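Local atomic coordinates of beta-N-acetylhexosaminidase (Mycobacterium smegmatis, PDB entry 4YYF), a protein that probably hydrolyses terminal non-reducing N-acetyl-D-hexosamine residues from N-acetyl-beta-D-hexosaminides, as a member of glycosyl hydrolase family 3. Residues A[103-108]-A[115-120]; A[95-100]-A[354-359]. The protein carries 1 engineered substitution. All blocks are in the same frame, centred on the assembly; numbering follows the deposited sequence.

Contact 1 of 2, residues A[103-108]-A[115-120]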
# COMPACT_ATOMS: atom_id res chain seq x y z
N VAL A 103 -4.81 -3.30 5.96
CA VAL A 103 -6.24 -3.07 5.77
C VAL A 103 -6.44 -1.69 5.13
O VAL A 103 -5.60 -0.80 5.29
CB VAL A 103 -6.98 -3.14 7.14
CG1 VAL A 103 -6.55 -1.98 8.06
CG2 VAL A 103 -8.51 -3.12 6.94
N ASP A 104 -7.54 -1.53 4.40
CA ASP A 104 -8.01 -0.21 3.97
C ASP A 104 -8.91 0.39 5.06
O ASP A 104 -10.11 0.14 5.08
CB ASP A 104 -8.84 -0.30 2.69
CG ASP A 104 -8.00 -0.31 1.43
OD1 ASP A 104 -6.79 -0.01 1.49
OD2 ASP A 104 -8.57 -0.62 0.35
N GLU A 105 -8.35 1.21 5.94
CA GLU A 105 -9.16 1.83 6.99
C GLU A 105 -9.00 3.36 6.92
O GLU A 105 -8.20 3.95 7.65
CB GLU A 105 -8.78 1.26 8.36
CG GLU A 105 -9.64 1.73 9.51
CD GLU A 105 -11.12 1.72 9.20
OE1 GLU A 105 -11.70 2.82 9.05
OE2 GLU A 105 -11.73 0.63 9.12
N GLU A 106 -9.76 3.98 6.01
CA GLU A 106 -9.67 5.42 5.73
C GLU A 106 -10.76 6.19 6.45
O GLU A 106 -10.60 7.37 6.77
CB GLU A 106 -9.85 5.68 4.22
CG GLU A 106 -8.84 4.95 3.33
CD GLU A 106 -9.21 5.01 1.86
OE1 GLU A 106 -9.90 5.97 1.45
OE2 GLU A 106 -8.79 4.09 1.11
N GLY A 107 -11.90 5.52 6.68
CA GLY A 107 -13.09 6.18 7.20
C GLY A 107 -14.07 6.39 6.07
O GLY A 107 -13.71 6.20 4.90
N GLY A 108 -15.29 6.78 6.39
CA GLY A 108 -16.29 7.03 5.37
C GLY A 108 -16.62 5.80 4.54
O GLY A 108 -17.03 4.76 5.09
N SER A 115 -17.12 -2.09 11.78
CA SER A 115 -18.01 -2.89 12.63
C SER A 115 -17.38 -3.13 14.00
O SER A 115 -18.08 -3.37 14.99
CB SER A 115 -18.36 -4.22 11.96
OG SER A 115 -17.18 -4.96 11.71
N LEU A 116 -16.05 -3.06 14.05
CA LEU A 116 -15.30 -3.32 15.28
C LEU A 116 -14.75 -2.05 15.93
O LEU A 116 -14.61 -1.98 17.14
CB LEU A 116 -14.14 -4.29 15.01
CG LEU A 116 -14.52 -5.73 14.64
CD1 LEU A 116 -13.30 -6.47 14.09
CD2 LEU A 116 -15.08 -6.47 15.83
N ILE A 117 -14.40 -1.05 15.13
CA ILE A 117 -13.76 0.12 15.71
C ILE A 117 -14.62 1.38 15.65
O ILE A 117 -14.20 2.45 16.11
CB ILE A 117 -12.34 0.39 15.12
CG1 ILE A 117 -12.43 0.89 13.66
CG2 ILE A 117 -11.45 -0.85 15.24
CD1 ILE A 117 -11.08 1.42 13.13
N GLY A 118 -15.82 1.25 15.10
CA GLY A 118 -16.74 2.38 14.96
C GLY A 118 -16.58 3.04 13.61
O GLY A 118 -15.55 2.90 12.96
N SER A 119 -17.58 3.78 13.17
CA SER A 119 -17.44 4.50 11.91
C SER A 119 -16.80 5.88 12.12
O SER A 119 -16.80 6.43 13.22
CB SER A 119 -18.79 4.63 11.22
OG SER A 119 -19.63 5.48 11.96
N GLN A 120 -16.24 6.42 11.05
CA GLN A 120 -15.62 7.74 11.06
C GLN A 120 -16.14 8.45 9.81
O GLN A 120 -16.37 7.80 8.79
CB GLN A 120 -14.11 7.57 10.98
CG GLN A 120 -13.28 8.85 10.87
CD GLN A 120 -11.98 8.61 10.15
OE1 GLN A 120 -11.01 8.11 10.74
NE2 GLN A 120 -11.95 8.92 8.86
O HOH W 1 -10.46 5.12 9.82
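E105 OE1 is a carboxylate oxygen with several partners: S111 OG by hydrogen bond, R142 NH2 by salt bridge, and a water lying 2.7 Å away from OE1. The same water reaches across to Q120, 3.2 Å from its OE1, although it has more acceptors within range than protons to give and the two bonds need not be made at once. The other carboxylate oxygen, E105 OE2, takes the backbone N-H of L113, and this second hold limits rotation of the group. CG of E105 stands anti to the backbone N (chi1 -174°), and the chain then bends at chi2. Its outer part meets the tip of I117, whose CD1 lies 3.9 Å from E105 CG and equally near CD.

The motif behind this geometry is a classic beta bulge, in which E106 and G107 both face V110 where strand 100-107 turns back into the short antiparallel strand 110-111. This bulge sits at the C-terminal end of a strand of the family's TIM barrel, the end that carries the active site in this fold. The carboxylate of E106 forms salt bridges with K203 and R173, while its carbonyl serves the contact: Q120 NE2 donates to E106 O over 2.9 Å. The bond is bent, 133° at the hydrogen, and the acceptor lies 31° out of the amide plane. With no side chain on G107, the amide nitrogen Q120 NE2 comes within 3.4 Å of G107 CA. Y189 OH bonds Q120 OE1, so both ends of the amide are occupied. One residue further on, G108 N donates to Q120 O at 2.8 Å. Helix 132-148 packs against the side chains of E105, I117 and Q120, and its R142 also bonds G118 O.

Contact 2 of 2, residues A[95-100]-A[354-359]; sequences APLPLA and RNAAVK
K359 NZ donates to P98 O over 2.8 Å, approaching nearly along the C=O axis, with a C=O...N angle of 164°. The lysine chain that delivers it is extended from CG outward and runs beside the loop 95-100, whose residues meet it at successive levels. Near its base, K359 CB lies 4.3 Å from P98 CD, on the proline ring. Further out, CE comes 3.8 Å from A100 CB, and CD and CE both pass close to the P98 carbonyl oxygen that the ammonium group finally takes. L97 adds an apolar touch on A356 beside the lysine chain. Its CG is anti to its own carbonyl carbon (chi1 -73°), and its two methyls both face A356, with L97 CD1 4.0 Å from A356 CB.

In the next shell, K359 NZ has two more acceptors, Q47 OE1 and G69 O. G69 also bonds the backbone of A100, which in turn pairs with I71, so the lysine ties the helix end to the place where strands 70-73 and 100-107 of the TIM barrel begin. K359 itself lies just past helix 345-357, and its backbone N bonds A356 O at 2.9 Å, which helps to set where the side chain departs. One turn back, N355 bonds D317 O and N318 ND2, seating the helix on the start of strand 319-321. On the loop side, P96 follows a cis peptide bond and pairs through its backbone with R363, near the disulfide C34-C364.

The three acceptors of K359 NZ are neutral amide oxygens, as many as an ammonium group has N-H bonds, and their dipoles would favour a protonated lysine in this partly buried site.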
# COMPACT_ATOMS: atom_id res chain seq x y z
N ALA A 95 7.55 -16.90 10.36
CA ALA A 95 9.01 -16.93 10.27
C ALA A 95 9.37 -16.92 8.79
O ALA A 95 8.61 -17.44 7.97
CB ALA A 95 9.56 -18.19 10.95
N PRO A 96 10.54 -16.34 8.43
CA PRO A 96 11.57 -15.79 9.32
C PRO A 96 11.29 -14.37 9.82
O PRO A 96 11.86 -14.00 10.85
CB PRO A 96 12.82 -15.80 8.42
CG PRO A 96 12.27 -15.56 7.05
CD PRO A 96 10.91 -16.23 7.01
N LEU A 97 10.45 -13.59 9.13
CA LEU A 97 10.13 -12.23 9.58
C LEU A 97 8.74 -12.17 10.20
O LEU A 97 7.90 -13.02 9.93
CB LEU A 97 10.24 -11.23 8.42
CG LEU A 97 11.67 -10.92 7.98
CD1 LEU A 97 11.69 -10.18 6.66
CD2 LEU A 97 12.34 -10.07 9.06
N PRO A 98 8.50 -11.16 11.05
CA PRO A 98 7.14 -10.98 11.56
C PRO A 98 6.14 -10.75 10.41
O PRO A 98 6.53 -10.29 9.34
CB PRO A 98 7.25 -9.71 12.42
CG PRO A 98 8.67 -9.67 12.86
CD PRO A 98 9.47 -10.25 11.69
N LEU A 99 4.88 -11.07 10.65
CA LEU A 99 3.84 -10.92 9.63
C LEU A 99 3.29 -9.50 9.64
O LEU A 99 3.02 -8.94 10.70
CB LEU A 99 2.69 -11.90 9.92
CG LEU A 99 1.51 -11.95 8.95
CD1 LEU A 99 1.99 -12.43 7.59
CD2 LEU A 99 0.40 -12.89 9.51
N ALA A 100 3.15 -8.92 8.45
CA ALA A 100 2.48 -7.62 8.34
C ALA A 100 1.01 -7.85 8.06
O ALA A 100 0.65 -8.69 7.24
CB ALA A 100 3.11 -6.76 7.23
N ARG A 354 14.00 -3.27 2.91
CA ARG A 354 12.99 -2.26 3.22
C ARG A 354 11.78 -2.84 3.92
O ARG A 354 11.20 -2.21 4.79
CB ARG A 354 12.54 -1.52 1.96
CG ARG A 354 13.65 -0.66 1.36
CD ARG A 354 13.13 0.18 0.24
NE ARG A 354 14.17 1.03 -0.34
CZ ARG A 354 14.63 0.90 -1.58
NH1 ARG A 354 14.14 -0.06 -2.36
NH2 ARG A 354 15.58 1.72 -2.03
N ASN A 355 11.38 -4.04 3.51
CA ASN A 355 10.27 -4.73 4.15
C ASN A 355 10.62 -5.12 5.57
O ASN A 355 9.77 -5.05 6.46
CB ASN A 355 9.85 -5.98 3.38
CG ASN A 355 8.89 -5.68 2.26
OD1 ASN A 355 7.71 -5.41 2.51
ND2 ASN A 355 9.38 -5.73 1.02
N ALA A 356 11.87 -5.55 5.78
CA ALA A 356 12.30 -5.93 7.13
C ALA A 356 12.42 -4.71 8.03
O ALA A 356 12.17 -4.80 9.23
CB ALA A 356 13.64 -6.71 7.09
N ALA A 357 12.81 -3.57 7.45
CA ALA A 357 13.10 -2.38 8.26
C ALA A 357 11.87 -1.85 9.00
O ALA A 357 11.99 -1.20 10.04
CB ALA A 357 13.73 -1.29 7.40
N VAL A 358 10.67 -2.13 8.50
CA VAL A 358 9.49 -1.69 9.22
C VAL A 358 8.90 -2.75 10.14
O VAL A 358 7.81 -2.56 10.68
CB VAL A 358 8.41 -1.13 8.27
CG1 VAL A 358 8.92 0.15 7.63
CG2 VAL A 358 8.05 -2.16 7.20
N LYS A 359 9.62 -3.86 10.33
CA LYS A 359 9.12 -4.96 11.15
C LYS A 359 10.05 -5.22 12.32
O LYS A 359 11.16 -4.71 12.36
CB LYS A 359 8.99 -6.24 10.32
CG LYS A 359 7.96 -6.19 9.21
CD LYS A 359 7.94 -7.53 8.47
CE LYS A 359 6.75 -7.63 7.53
NZ LYS A 359 6.69 -9.00 6.91

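How the contacts relate
The two contacts lie toward opposite ends of one strand, 100-107 of the TIM barrel, with centres 25 Å apart and no direct touch between them. Along the chain 95-100 comes first, then 103-108 and 115-120, and last 354-359; contact 1 is therefore nested inside the long loop that contact 2 closes. Contact 2 joins the entry to the strand with the final helix, 345-357, and so brings the C-terminal part of the domain back to an early strand. Contact 1 is local, shaping the turn after the strand. The same strand thus meets the end of the last helix at its start and shapes the turn at its finish, on the side where the active site would be expected.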